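Long-range contacts in phenylalanine hydroxylase (Colwellia psychrerythraea, PDB 2V27), which probably catalyses the iron- and tetrahydrobiopterin-dependent hydroxylation of L-phenylalanine to L-tyrosine with molecular oxygen: residues E49-L54 / H127-T132; I120-F125 / V184-G189; L161-I166 / Y215-M220. One frame throughout, in Å; residues are numbered along the deposited sequence. Where two conformers were deposited one is given.

Interaction 1: E49-L54 / H127-T132. With FE (Fe (III) ion), chain E.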
ATOM      1  N   GLU B  49      17.087   2.078 -27.041  1.00 10.98           N
ATOM      2  CA  GLU B  49      18.402   1.845 -27.644  1.00 11.04           C
ATOM      3  C   GLU B  49      19.052   0.569 -27.058  1.00 10.63           C
ATOM      4  O   GLU B  49      19.566  -0.308 -27.807  1.00 11.65           O
ATOM      5  CB  GLU B  49      19.329   3.029 -27.409  1.00 11.63           C
ATOM      6  CG  GLU B  49      20.740   2.715 -28.045  1.00 15.60           C
ATOM      7  CD  GLU B  49      21.733   3.831 -27.878  0.50 15.97           C
ATOM      8  OE1 GLU B  49      21.557   4.656 -26.936  0.75 15.34           O
ATOM      9  OE2 GLU B  49      22.670   3.905 -28.722  0.75 17.35           O
ATOM     10  N   GLY B  50      18.955   0.403 -25.733  1.00  9.32           N
ATOM     11  CA  GLY B  50      19.503  -0.769 -25.067  1.00  9.44           C
ATOM     12  C   GLY B  50      18.805  -2.046 -25.473  1.00  9.69           C
ATOM     13  O   GLY B  50      19.464  -3.091 -25.643  1.00  9.51           O
ATOM     14  N   LEU B  51      17.475  -2.017 -25.673  1.00  9.77           N
ATOM     15  CA  LEU B  51      16.798  -3.204 -26.231  1.00 10.78           C
ATOM     16  C   LEU B  51      17.367  -3.617 -27.609  1.00 10.89           C
ATOM     17  O   LEU B  51      17.508  -4.802 -27.900  1.00 11.48           O
ATOM     18  CB  LEU B  51      15.291  -2.944 -26.374  1.00 12.26           C
ATOM     19  CG  LEU B  51      14.450  -3.087 -25.104  1.00 14.35           C
ATOM     20  CD1 LEU B  51      12.954  -2.814 -25.534  1.00 16.19           C
ATOM     21  CD2 LEU B  51      14.583  -4.476 -24.420  1.00 14.69           C
ATOM     22  N   ALA B  52      17.647  -2.631 -28.445  1.00 11.53           N
ATOM     23  CA  ALA B  52      18.140  -2.874 -29.815  1.00 12.76           C
ATOM     24  C   ALA B  52      19.541  -3.520 -29.703  1.00 13.10           C
ATOM     25  O   ALA B  52      19.886  -4.425 -30.501  1.00 12.69           O
ATOM     26  CB  ALA B  52      18.235  -1.616 -30.531  1.00 12.95           C
ATOM     27  N   LYS B  53      20.351  -3.067 -28.736  1.00 11.68           N
ATOM     28  CA  LYS B  53      21.639  -3.726 -28.486  1.00 11.13           C
ATOM     29  C   LYS B  53      21.540  -5.144 -27.952  1.00 10.61           C
ATOM     30  O   LYS B  53      22.378  -5.960 -28.333  1.00 11.40           O
ATOM     31  CB  LYS B  53      22.500  -2.891 -27.530  1.00  9.62           C
ATOM     32  CG  LYS B  53      22.931  -1.572 -28.131  1.00 10.11           C
ATOM     33  CD  LYS B  53      23.743  -0.704 -27.146  1.00 11.58           C
ATOM     34  CE  LYS B  53      24.075   0.629 -27.753  1.00 12.55           C
ATOM     35  NZ  LYS B  53      24.909   1.459 -26.794  1.00 12.06           N
ATOM     36  N   LEU B  54      20.608  -5.448 -27.041  1.00  9.61           N
ATOM     37  CA  LEU B  54      20.503  -6.793 -26.447  1.00 10.80           C
ATOM     38  C   LEU B  54      19.890  -7.815 -27.391  1.00 10.89           C
ATOM     39  O   LEU B  54      20.236  -8.999 -27.302  1.00 12.81           O
ATOM     40  CB  LEU B  54      19.665  -6.821 -25.142  1.00 10.68           C
ATOM     41  CG  LEU B  54      20.304  -6.110 -23.967  1.00 13.26           C
ATOM     42  CD1 LEU B  54      19.347  -6.268 -22.793  1.00 15.91           C
ATOM     43  CD2 LEU B  54      21.697  -6.639 -23.606  1.00 15.12           C
ATOM     44  N   HIS B 127      16.249  -4.030 -16.126  1.00  8.81           N
ATOM     45  CA  HIS B 127      17.544  -3.346 -15.895  1.00  9.14           C
ATOM     46  C   HIS B 127      18.597  -3.525 -16.995  1.00 10.23           C
ATOM     47  O   HIS B 127      19.313  -2.598 -17.377  1.00 10.09           O
ATOM     48  CB  HIS B 127      18.153  -3.753 -14.548  1.00 10.46           C
ATOM     49  CG  HIS B 127      17.344  -3.315 -13.353  1.00 10.74           C
ATOM     50  ND1 HIS B 127      16.935  -2.006 -13.135  1.00 11.41           N
ATOM     51  CD2 HIS B 127      16.840  -4.040 -12.328  1.00  9.21           C
ATOM     52  CE1 HIS B 127      16.235  -1.951 -12.011  1.00 12.65           C
ATOM     53  NE2 HIS B 127      16.148  -3.165 -11.511  1.00 11.70           N
ATOM     54  N   CYS B 128      18.686  -4.735 -17.540  1.00  8.68           N
ATOM     55  CA  CYS B 128      19.824  -5.022 -18.412  1.00  9.36           C
ATOM     56  C   CYS B 128      19.876  -4.123 -19.683  1.00  8.77           C
ATOM     57  O   CYS B 128      20.971  -3.753 -20.123  1.00 10.68           O
ATOM     58  CB  CYS B 128      19.861  -6.515 -18.749  1.00  7.38           C
ATOM     59  SG  CYS B 128      20.505  -7.459 -17.369  1.00 11.86           S
ATOM     60  N   PRO B 129      18.731  -3.750 -20.279  1.00  7.97           N
ATOM     61  CA  PRO B 129      18.916  -2.873 -21.445  1.00  8.64           C
ATOM     62  C   PRO B 129      19.641  -1.543 -21.120  1.00  9.83           C
ATOM     63  O   PRO B 129      20.426  -1.026 -21.948  1.00  8.74           O
ATOM     64  CB  PRO B 129      17.478  -2.595 -21.927  1.00  9.63           C
ATOM     65  CG  PRO B 129      16.693  -3.785 -21.436  1.00  8.48           C
ATOM     66  CD  PRO B 129      17.302  -4.098 -20.064  1.00  8.83           C
ATOM     67  N   LEU B 130      19.413  -0.993 -19.929  1.00  8.83           N
ATOM     68  CA  LEU B 130      20.127   0.212 -19.556  1.00  7.48           C
ATOM     69  C   LEU B 130      21.582   0.007 -19.125  1.00  7.38           C
ATOM     70  O   LEU B 130      22.374   0.963 -19.139  1.00  7.66           O
ATOM     71  CB  LEU B 130      19.294   1.005 -18.527  1.00  7.53           C
ATOM     72  CG  LEU B 130      18.164   1.756 -19.232  1.00 10.21           C
ATOM     73  CD1 LEU B 130      17.124   2.150 -18.140  1.00 12.52           C
ATOM     74  CD2 LEU B 130      18.653   2.974 -19.954  1.00 12.83           C
ATOM     75  N   LEU B 131      21.938  -1.252 -18.786  1.00  8.40           N
ATOM     76  CA  LEU B 131      23.328  -1.535 -18.481  1.00  8.79           C
ATOM     77  C   LEU B 131      24.221  -1.535 -19.729  1.00 10.08           C
ATOM     78  O   LEU B 131      25.471  -1.558 -19.622  1.00 11.34           O
ATOM     79  CB  LEU B 131      23.494  -2.847 -17.690  1.00  9.94           C
ATOM     80  CG  LEU B 131      22.986  -2.835 -16.232  1.00 10.37           C
ATOM     81  CD1 LEU B 131      22.941  -4.274 -15.641  1.00 11.67           C
ATOM     82  CD2 LEU B 131      23.856  -1.936 -15.358  1.00  8.69           C
ATOM     83  N   THR B 132      23.595  -1.448 -20.924  1.00  8.49           N
ATOM     84  CA  THR B 132      24.385  -1.217 -22.155  1.00  9.68           C
ATOM     85  C   THR B 132      24.687   0.281 -22.370  1.00 10.54           C
ATOM     86  O   THR B 132      25.449   0.650 -23.282  1.00 11.91           O
ATOM     87  CB  THR B 132      23.668  -1.730 -23.449  1.00  9.33           C
ATOM     88  OG1 THR B 132      22.524  -0.882 -23.729  1.00  9.22           O
ATOM     89  CG2 THR B 132      23.268  -3.132 -23.362  1.00  9.05           C
TER
HETATM   90 FE    FE E3008      15.254  -3.954  -9.719  1.00 10.69          FE
HETATM   91  O   HOH W   1      22.833   1.672 -24.880  1.00 11.43           O
HETATM   92  O   HOH W   2      14.589  -4.820  -7.745  1.00 21.08           O
HETATM   93  O   HOH W   3      16.781  -5.340  -9.354  1.00 13.87           O

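Interaction 2: I120-F125 / V184-G189. With FE (Fe (III) ion), chain E.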
ATOM      1  N   ILE B 120      13.989 -13.226 -12.915  1.00 11.40           N
ATOM      2  CA  ILE B 120      14.868 -13.072 -14.059  1.00 12.06           C
ATOM      3  C   ILE B 120      14.273 -12.109 -15.091  1.00 11.52           C
ATOM      4  O   ILE B 120      15.025 -11.390 -15.776  1.00 10.40           O
ATOM      5  CB  ILE B 120      15.242 -14.446 -14.658  1.00 12.31           C
ATOM      6  CG1 ILE B 120      16.389 -14.286 -15.640  1.00 12.89           C
ATOM      7  CG2 ILE B 120      14.076 -15.142 -15.351  1.00 14.89           C
ATOM      8  CD1 ILE B 120      17.073 -15.689 -15.968  1.00 13.56           C
ATOM      9  N   PHE B 121      12.927 -12.084 -15.199  1.00 11.30           N
ATOM     10  CA  PHE B 121      12.304 -11.110 -16.087  1.00 10.37           C
ATOM     11  C   PHE B 121      12.512  -9.647 -15.603  1.00 10.26           C
ATOM     12  O   PHE B 121      12.890  -8.770 -16.404  1.00  9.10           O
ATOM     13  CB  PHE B 121      10.813 -11.427 -16.308  1.00 10.79           C
ATOM     14  CG  PHE B 121      10.174 -10.465 -17.273  1.00  9.70           C
ATOM     15  CD1 PHE B 121      10.366 -10.633 -18.645  1.00 10.96           C
ATOM     16  CD2 PHE B 121       9.455  -9.322 -16.825  1.00 11.27           C
ATOM     17  CE1 PHE B 121       9.821  -9.696 -19.590  1.00 10.57           C
ATOM     18  CE2 PHE B 121       8.914  -8.393 -17.744  1.00  8.95           C
ATOM     19  CZ  PHE B 121       9.082  -8.561 -19.115  1.00 11.60           C
ATOM     20  N   HIS B 122      12.230  -9.389 -14.340  1.00 10.84           N
ATOM     21  CA  HIS B 122      12.516  -8.051 -13.788  1.00  9.21           C
ATOM     22  C   HIS B 122      13.955  -7.600 -14.108  1.00  9.36           C
ATOM     23  O   HIS B 122      14.192  -6.504 -14.595  1.00 10.37           O
ATOM     24  CB  HIS B 122      12.265  -7.998 -12.288  1.00 10.88           C
ATOM     25  CG  HIS B 122      12.784  -6.735 -11.670  1.00 10.56           C
ATOM     26  ND1 HIS B 122      12.273  -5.495 -12.016  1.00 16.85           N
ATOM     27  CD2 HIS B 122      13.829  -6.497 -10.845  1.00 14.35           C
ATOM     28  CE1 HIS B 122      12.928  -4.557 -11.344  1.00 17.79           C
ATOM     29  NE2 HIS B 122      13.881  -5.139 -10.626  1.00 14.23           N
ATOM     30  N   GLU B 123      14.940  -8.466 -13.869  1.00  9.34           N
ATOM     31  CA  GLU B 123      16.337  -8.030 -14.009  1.00  9.37           C
ATOM     32  C   GLU B 123      16.717  -7.884 -15.466  1.00 10.36           C
ATOM     33  O   GLU B 123      17.334  -6.863 -15.804  1.00 10.89           O
ATOM     34  CB  GLU B 123      17.318  -9.032 -13.327  1.00  9.83           C
ATOM     35  CG  GLU B 123      16.981  -9.399 -11.870  1.00 10.14           C
ATOM     36  CD  GLU B 123      17.161  -8.271 -10.879  1.00 13.14           C
ATOM     37  OE1 GLU B 123      17.329  -7.077 -11.283  1.00 12.53           O
ATOM     38  OE2 GLU B 123      17.139  -8.590  -9.655  1.00 17.18           O
ATOM     39  N   ILE B 124      16.398  -8.886 -16.306  1.00 10.13           N
ATOM     40  CA  ILE B 124      16.876  -8.824 -17.683  1.00 11.06           C
ATOM     41  C   ILE B 124      16.059  -7.817 -18.517  1.00 10.64           C
ATOM     42  O   ILE B 124      16.638  -7.027 -19.256  1.00 11.28           O
ATOM     43  CB  ILE B 124      16.936 -10.253 -18.329  1.00 10.53           C
ATOM     44  CG1 ILE B 124      18.010 -11.093 -17.610  1.00 14.07           C
ATOM     45  CG2 ILE B 124      17.236 -10.180 -19.821  1.00 11.65           C
ATOM     46  CD1 ILE B 124      18.231 -12.467 -18.243  1.00 15.22           C
ATOM     47  N   PHE B 125      14.726  -7.851 -18.384  1.00  9.81           N
ATOM     48  CA  PHE B 125      13.925  -6.905 -19.115  1.00  9.57           C
ATOM     49  C   PHE B 125      13.972  -5.495 -18.485  1.00  8.90           C
ATOM     50  O   PHE B 125      14.098  -4.455 -19.195  1.00  8.79           O
ATOM     51  CB  PHE B 125      12.488  -7.415 -19.235  1.00 10.17           C
ATOM     52  CG  PHE B 125      11.670  -6.609 -20.181  1.00  8.81           C
ATOM     53  CD1 PHE B 125      11.462  -7.032 -21.508  1.00 10.91           C
ATOM     54  CD2 PHE B 125      11.061  -5.474 -19.718  1.00 12.59           C
ATOM     55  CE1 PHE B 125      10.685  -6.238 -22.399  1.00 12.13           C
ATOM     56  CE2 PHE B 125      10.296  -4.705 -20.543  1.00 11.40           C
ATOM     57  CZ  PHE B 125      10.085  -5.051 -21.868  1.00 12.80           C
ATOM     58  N   VAL B 184       9.601  -0.109 -12.695  1.00  7.99           N
ATOM     59  CA  VAL B 184       8.475   0.384 -13.456  1.00  8.49           C
ATOM     60  C   VAL B 184       8.465  -0.337 -14.804  1.00  8.39           C
ATOM     61  O   VAL B 184       7.409  -0.842 -15.257  1.00  8.58           O
ATOM     62  CB  VAL B 184       8.604   1.916 -13.682  1.00  7.86           C
ATOM     63  CG1 VAL B 184       7.371   2.435 -14.425  1.00  8.69           C
ATOM     64  CG2 VAL B 184       8.745   2.711 -12.353  1.00  7.05           C
ATOM     65  N   LEU B 185       9.647  -0.402 -15.469  1.00  8.33           N
ATOM     66  CA  LEU B 185       9.760  -0.939 -16.846  1.00 10.20           C
ATOM     67  C   LEU B 185       9.305  -2.374 -16.977  1.00  9.79           C
ATOM     68  O   LEU B 185       8.922  -2.776 -18.087  1.00 11.75           O
ATOM     69  CB  LEU B 185      11.241  -0.792 -17.362  1.00 10.57           C
ATOM     70  CG  LEU B 185      11.685   0.651 -17.658  1.00  9.25           C
ATOM     71  CD1 LEU B 185      13.196   0.878 -17.713  1.00 12.33           C
ATOM     72  CD2 LEU B 185      11.139   1.115 -19.005  1.00 14.24           C
ATOM     73  N   SER B 186       9.485  -3.169 -15.929  1.00  8.78           N
ATOM     74  CA  SER B 186       9.148  -4.576 -16.031  1.00  9.18           C
ATOM     75  C   SER B 186       7.714  -4.908 -15.604  1.00 10.08           C
ATOM     76  O   SER B 186       7.389  -6.057 -15.541  1.00 10.48           O
ATOM     77  CB  SER B 186      10.135  -5.423 -15.214  1.00 10.26           C
ATOM     78  OG  SER B 186      10.019  -5.114 -13.810  1.00 12.17           O
ATOM     79  N   SER B 187       6.881  -3.908 -15.313  1.00  7.99           N
ATOM     80  CA  SER B 187       5.551  -4.132 -14.736  1.00  9.45           C
ATOM     81  C   SER B 187       4.479  -3.301 -15.448  1.00  8.92           C
ATOM     82  O   SER B 187       4.552  -2.083 -15.452  1.00  9.64           O
ATOM     83  CB  SER B 187       5.542  -3.684 -13.263  1.00  9.94           C
ATOM     84  OG  SER B 187       4.229  -3.702 -12.716  1.00  9.21           O
ATOM     85  N   PRO B 188       3.426  -3.945 -15.967  1.00 10.28           N
ATOM     86  CA  PRO B 188       2.341  -3.127 -16.571  1.00  9.11           C
ATOM     87  C   PRO B 188       1.663  -2.251 -15.511  1.00  9.67           C
ATOM     88  O   PRO B 188       1.370  -1.075 -15.778  1.00 11.11           O
ATOM     89  CB  PRO B 188       1.350  -4.193 -17.139  1.00 11.17           C
ATOM     90  CG  PRO B 188       2.222  -5.455 -17.279  1.00 12.16           C
ATOM     91  CD  PRO B 188       3.197  -5.406 -16.116  1.00 10.99           C
ATOM     92  N   GLY B 189       1.445  -2.811 -14.325  1.00  9.35           N
ATOM     93  CA  GLY B 189       0.741  -2.016 -13.254  1.00  9.70           C
ATOM     94  C   GLY B 189       1.572  -0.796 -12.829  1.00  9.90           C
ATOM     95  O   GLY B 189       1.043   0.332 -12.752  1.00  8.49           O
TER
HETATM   96 FE    FE E3008      15.254  -3.954  -9.719  1.00 10.69          FE
HETATM   97  O   HOH W   3      16.781  -5.340  -9.354  1.00 13.87           O
HETATM   98  O   HOH W   2      14.589  -4.820  -7.745  1.00 21.08           O

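Interaction 3: L161-I166 / Y215-M220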
ATOM      1  N   LEU B 161      18.434   6.117  -2.351  1.00  7.39           N
ATOM      2  CA  LEU B 161      18.914   6.683  -3.600  1.00  8.39           C
ATOM      3  C   LEU B 161      18.677   5.708  -4.784  1.00  7.07           C
ATOM      4  O   LEU B 161      18.158   6.099  -5.842  1.00  7.96           O
ATOM      5  CB  LEU B 161      20.406   7.058  -3.521  1.00  8.45           C
ATOM      6  CG  LEU B 161      21.040   7.585  -4.827  1.00  8.87           C
ATOM      7  CD1 LEU B 161      20.323   8.832  -5.470  1.00  9.26           C
ATOM      8  CD2 LEU B 161      22.556   7.893  -4.584  1.00 11.24           C
ATOM      9  N   TYR B 162      18.996   4.436  -4.596  1.00  7.68           N
ATOM     10  CA  TYR B 162      18.865   3.408  -5.618  1.00  8.03           C
ATOM     11  C   TYR B 162      17.376   3.276  -5.967  1.00  7.59           C
ATOM     12  O   TYR B 162      17.000   3.223  -7.160  1.00  6.47           O
ATOM     13  CB  TYR B 162      19.382   2.095  -5.023  1.00  9.00           C
ATOM     14  CG  TYR B 162      19.595   0.948  -6.013  1.00  9.48           C
ATOM     15  CD1 TYR B 162      20.833   0.807  -6.663  1.00 10.79           C
ATOM     16  CD2 TYR B 162      18.588   0.036  -6.293  1.00 11.66           C
ATOM     17  CE1 TYR B 162      21.077  -0.224  -7.567  1.00 10.95           C
ATOM     18  CE2 TYR B 162      18.833  -1.043  -7.207  1.00  9.56           C
ATOM     19  CZ  TYR B 162      20.106  -1.137  -7.811  1.00 11.28           C
ATOM     20  OH  TYR B 162      20.467  -2.120  -8.737  1.00 13.32           O
ATOM     21  N   TRP B 163      16.524   3.298  -4.941  1.00  7.49           N
ATOM     22  CA  TRP B 163      15.092   3.113  -5.128  1.00  6.26           C
ATOM     23  C   TRP B 163      14.546   4.191  -6.069  1.00  7.55           C
ATOM     24  O   TRP B 163      13.809   3.892  -6.999  1.00  6.80           O
ATOM     25  CB  TRP B 163      14.394   3.199  -3.760  1.00  7.77           C
ATOM     26  CG  TRP B 163      12.903   3.008  -3.837  1.00  8.18           C
ATOM     27  CD1 TRP B 163      11.912   3.993  -3.748  1.00  9.14           C
ATOM     28  CD2 TRP B 163      12.216   1.757  -3.937  1.00  8.27           C
ATOM     29  NE1 TRP B 163      10.655   3.398  -3.819  1.00  8.16           N
ATOM     30  CE2 TRP B 163      10.807   2.028  -3.913  1.00  6.69           C
ATOM     31  CE3 TRP B 163      12.648   0.429  -4.067  1.00  7.05           C
ATOM     32  CZ2 TRP B 163       9.834   0.993  -4.029  1.00  8.91           C
ATOM     33  CZ3 TRP B 163      11.690  -0.593  -4.158  1.00  9.20           C
ATOM     34  CH2 TRP B 163      10.296  -0.305  -4.139  1.00 11.30           C
ATOM     35  N   PHE B 164      14.917   5.432  -5.793  1.00  7.57           N
ATOM     36  CA  PHE B 164      14.388   6.528  -6.557  1.00  7.50           C
ATOM     37  C   PHE B 164      15.039   6.780  -7.909  1.00  7.30           C
ATOM     38  O   PHE B 164      14.604   7.688  -8.635  1.00  8.35           O
ATOM     39  CB  PHE B 164      14.402   7.768  -5.691  1.00  7.76           C
ATOM     40  CG  PHE B 164      13.309   7.743  -4.643  1.00  7.09           C
ATOM     41  CD1 PHE B 164      13.617   7.648  -3.266  1.00  8.24           C
ATOM     42  CD2 PHE B 164      11.955   7.775  -5.064  1.00  7.68           C
ATOM     43  CE1 PHE B 164      12.577   7.648  -2.282  1.00  8.02           C
ATOM     44  CE2 PHE B 164      10.913   7.768  -4.137  1.00  7.47           C
ATOM     45  CZ  PHE B 164      11.218   7.719  -2.735  1.00  7.52           C
ATOM     46  N   THR B 165      16.080   5.997  -8.263  1.00  7.40           N
ATOM     47  CA  THR B 165      16.790   6.147  -9.556  1.00  7.32           C
ATOM     48  C   THR B 165      16.671   4.816 -10.305  1.00  6.93           C
ATOM     49  O   THR B 165      15.779   4.643 -11.122  1.00  8.30           O
ATOM     50  CB  THR B 165      18.299   6.578  -9.351  1.00  6.83           C
ATOM     51  OG1 THR B 165      18.950   5.718  -8.392  1.00  6.44           O
ATOM     52  CG2 THR B 165      18.320   8.020  -8.830  1.00  7.92           C
ATOM     53  N   ILE B 166      17.539   3.863  -9.993  1.00  5.68           N
ATOM     54  CA  ILE B 166      17.538   2.586 -10.703  1.00  7.01           C
ATOM     55  C   ILE B 166      16.202   1.846 -10.659  1.00  5.24           C
ATOM     56  O   ILE B 166      15.852   1.185 -11.667  1.00  7.21           O
ATOM     57  CB  ILE B 166      18.720   1.733 -10.156  1.00  8.07           C
ATOM     58  CG1 ILE B 166      20.049   2.411 -10.641  1.00 11.43           C
ATOM     59  CG2 ILE B 166      18.635   0.229 -10.623  1.00  5.18           C
ATOM     60  CD1 ILE B 166      21.277   1.865 -10.043  1.00 18.31           C
ATOM     61  N   TYR B 215      10.233   5.865   2.277  1.00  7.12           N
ATOM     62  CA  TYR B 215       9.460   5.127   1.250  1.00  7.39           C
ATOM     63  C   TYR B 215       9.198   3.717   1.780  1.00  8.13           C
ATOM     64  O   TYR B 215       9.816   3.241   2.752  1.00 10.03           O
ATOM     65  CB  TYR B 215      10.254   5.015  -0.073  1.00  7.90           C
ATOM     66  CG  TYR B 215      11.472   4.162  -0.002  1.00  7.48           C
ATOM     67  CD1 TYR B 215      11.491   2.873  -0.548  1.00  6.94           C
ATOM     68  CD2 TYR B 215      12.642   4.664   0.598  1.00  9.35           C
ATOM     69  CE1 TYR B 215      12.652   2.079  -0.471  1.00  7.92           C
ATOM     70  CE2 TYR B 215      13.794   3.892   0.682  1.00  9.78           C
ATOM     71  CZ  TYR B 215      13.793   2.621   0.152  1.00  8.47           C
ATOM     72  OH  TYR B 215      14.903   1.799   0.222  1.00 12.21           O
ATOM     73  N   ARG B 216       8.229   3.066   1.141  1.00  6.89           N
ATOM     74  CA  ARG B 216       7.818   1.701   1.502  1.00  7.86           C
ATOM     75  C   ARG B 216       7.706   0.898   0.239  1.00  8.85           C
ATOM     76  O   ARG B 216       7.159   1.386  -0.743  1.00  7.95           O
ATOM     77  CB  ARG B 216       6.490   1.699   2.253  1.00  8.58           C
ATOM     78  CG  ARG B 216       6.507   2.499   3.553  1.00  9.31           C
ATOM     79  CD  ARG B 216       7.375   1.802   4.636  1.00 11.33           C
ATOM     80  NE  ARG B 216       7.339   2.591   5.888  1.00 12.68           N
ATOM     81  CZ  ARG B 216       8.191   3.577   6.207  1.00 12.41           C
ATOM     82  NH1 ARG B 216       9.211   3.917   5.392  1.00 12.76           N
ATOM     83  NH2 ARG B 216       8.013   4.246   7.367  1.00 13.88           N
ATOM     84  N   ILE B 217       8.199  -0.332   0.258  1.00  9.46           N
ATOM     85  CA  ILE B 217       8.282  -1.092  -1.000  1.00 11.23           C
ATOM     86  C   ILE B 217       6.987  -1.711  -1.491  1.00 10.10           C
ATOM     87  O   ILE B 217       6.862  -1.957  -2.677  1.00 11.37           O
ATOM     88  CB  ILE B 217       9.378  -2.191  -1.013  1.00 11.12           C
ATOM     89  CG1 ILE B 217       9.060  -3.264   0.019  1.00 14.27           C
ATOM     90  CG2 ILE B 217      10.729  -1.526  -0.717  1.00 13.88           C
ATOM     91  CD1 ILE B 217       9.905  -4.558  -0.143  1.00 18.25           C
ATOM     92  N   ASP B 218       6.040  -1.890  -0.564  0.50  9.81           N
ATOM     93  CA  ASP B 218       4.798  -2.651  -0.774  0.50 10.27           C
ATOM     94  C   ASP B 218       3.555  -1.783  -1.024  0.50 10.17           C
ATOM     95  O   ASP B 218       2.418  -2.256  -0.902  0.50  9.41           O
ATOM     96  CB  ASP B 218       4.573  -3.580   0.444  0.50 11.31           C
ATOM     97  CG  ASP B 218       5.700  -4.588   0.634  0.50 16.30           C
ATOM     98  OD1 ASP B 218       6.269  -5.023  -0.390  0.50 22.36           O
ATOM     99  OD2 ASP B 218       6.033  -4.952   1.801  0.50 22.12           O
ATOM    100  N   ILE B 219       3.795  -0.525  -1.397  1.00  8.42           N
ATOM    101  CA  ILE B 219       2.685   0.415  -1.682  1.00  8.02           C
ATOM    102  C   ILE B 219       2.846   1.104  -3.059  1.00  7.23           C
ATOM    103  O   ILE B 219       3.942   1.088  -3.642  1.00  6.47           O
ATOM    104  CB  ILE B 219       2.468   1.530  -0.598  1.00  8.33           C
ATOM    105  CG1 ILE B 219       3.696   2.472  -0.584  1.00  7.88           C
ATOM    106  CG2 ILE B 219       2.232   0.913   0.769  1.00  8.72           C
ATOM    107  CD1 ILE B 219       3.479   3.679   0.342  1.00 10.29           C
ATOM    108  N   MET B 220       1.757   1.666  -3.611  1.00  7.60           N
ATOM    109  CA  MET B 220       1.874   2.498  -4.801  1.00  7.16           C
ATOM    110  C   MET B 220       2.629   3.764  -4.341  1.00  8.34           C
ATOM    111  O   MET B 220       2.297   4.409  -3.357  1.00  7.57           O
ATOM    112  CB  MET B 220       0.503   2.820  -5.337  1.00  6.72           C
ATOM    113  CG  MET B 220      -0.330   1.567  -5.701  1.00  8.75           C
ATOM    114  SD  MET B 220       0.542   0.380  -6.768  1.00  9.40           S
ATOM    115  CE  MET B 220       0.660   1.359  -8.293  1.00  8.73           C
TER

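Interaction 1: E49-L54 / H127-T132
G50 and P129 bring two helices into backbone contact: CA of G50 lies 3.3 Å from O of P129, with a CA-H...O angle of 147°. Glycine suits this place because a CB would run into that same carbonyl oxygen. O of P129 also accepts a hydrogen bond from OG1 of T132, at 2.8 Å. A chi1 of 70° on T132 turns OG1 back to P129, while its CG2 meets CD2 of L54 at 3.9 Å. Threonine thus offers a polar branch to the backbone and a methyl to the leucine. CD1 of L54 lies 3.6 Å from N of P129, a tertiary amide nitrogen with no hydrogen to donate, and also packs near the proline ring. CD2 of L51 meets the tip of the ring, 3.7 Å from CG of P129, the two side chains pointing the same way. On the solvent-exposed side the extended K53 carries NZ to a water 2.8 Å away, and this water donates to OG1 of T132. Further out, L54 packs on V70 and T132 on L71 of helix 64-75, and OG1 of T75 bonds to O of L131. The short axes cross at 90° and approach to 7.7 Å. This is a glycine-mediated close crossing of perpendicular helices in the largely helical fold of the biopterin-dependent hydroxylases, made directly after the iron ligand H127.

Interaction 2: I120-F125 / V184-G189
H122 and S186 meet through one nearly straight hydrogen bond: ND1 of H122 donates to OG of S186 over 2.9 Å, at an N-H...O angle of 175°, with the oxygen in the imidazole plane. The histidine has CG anti to its backbone N (chi1 169°), and the ring is turned so that ND1 faces the serine while NE2 binds the iron at 2.0 Å. In S186, chi1 of 64° sets OG between the backbone N and the carbonyl carbon and aims it at the ring. The same OG is bonded to O of G182, so the hydroxyl is held from two places. An alanine here would leave ND1 of H122 without this acceptor and would probably allow the imidazole to turn more freely about its bond to the iron. Beside this bond, two phenylalanines of the same helix offer ring edges to carbonyls at the end of helix 182-185. CE2 of F121 lies 3.6 Å from O of S186, close to the ring plane, and CE2 of F125 lies 3.4 Å from O of L185. The weakly positive ring hydrogens probably suit these oxygens. F121 places CZ over a face of F125, whose CB in turn lies over a face of F121. Outside the contact, W28 meets F121 and F32 meets F125, both edge-to-face. A metal-bound histidine whose far nitrogen is fixed by a second-shell serine belongs here to the facial triad of two histidines and one carboxylate, completed by H127 and E167.

Interaction 3: L161-I166 / Y215-M220
An aromatic cluster of W163, F164 and Y215 joins helix 152-167 to the loop before strand 223-227. At its heart the five-membered ring of W163 stacks face-to-face on the phenol ring of Y215, with centroids 4.1 Å apart and planes inclined by 25°. CD1 of Y215 comes to 3.4 Å from NE1 of W163, offset toward the indole rim, and CB of W163 lies over the face of the tyrosine. On the same face of the indole, CG2 of I217 sits above the six-membered ring, 3.7 Å from CH2 of W163, in a CH-pi contact. A branched aliphatic residue fits here because its methyl can point C-H bonds at the pi face of the benzo portion. F164 closes the cluster from beside the tryptophan, its CZ reaching 3.9 Å from CB of Y215, while its own face covers CD1 of W163. A chi1 near 180° carries the indole out from the helix, and chi1 of 67° on Y215 swings the phenol ring onto it. The polar ends find partners elsewhere: NE1 of W163 bonds to OE1 of Q221, and OH of Y215 to NE2 of H275, in the C-terminal run of histidines that is probably a purification tag. With no hydrogen bond between the two segments, cohesion rests on dispersion and on the fit of flat faces, while Q221 probably helps to fix the turn of the indole beside the iron ligand E167.

In the fold
Interactions 1 and 2 share helix 120-131 and deliver two iron ligands, whose NE2 atoms, in H122 and H127, lie 3.1 Å apart; their centres are 13 Å apart. Interaction 3 brings the third ligand close, since E167 directly follows 161-166 and the side chain of W163 lies about 7 Å from the metal at its nearest atoms. Its centre is about 15 Å from that of interaction 2 and 22 Å from that of interaction 1, yet O of I166 is 3.2 Å from CE1 of H127. G182, the second partner of S186, pairs through its backbone with I166. Two contacts thus involve the histidine-bearing helix 120-131, and the third involves helix 152-167, which ends in E167.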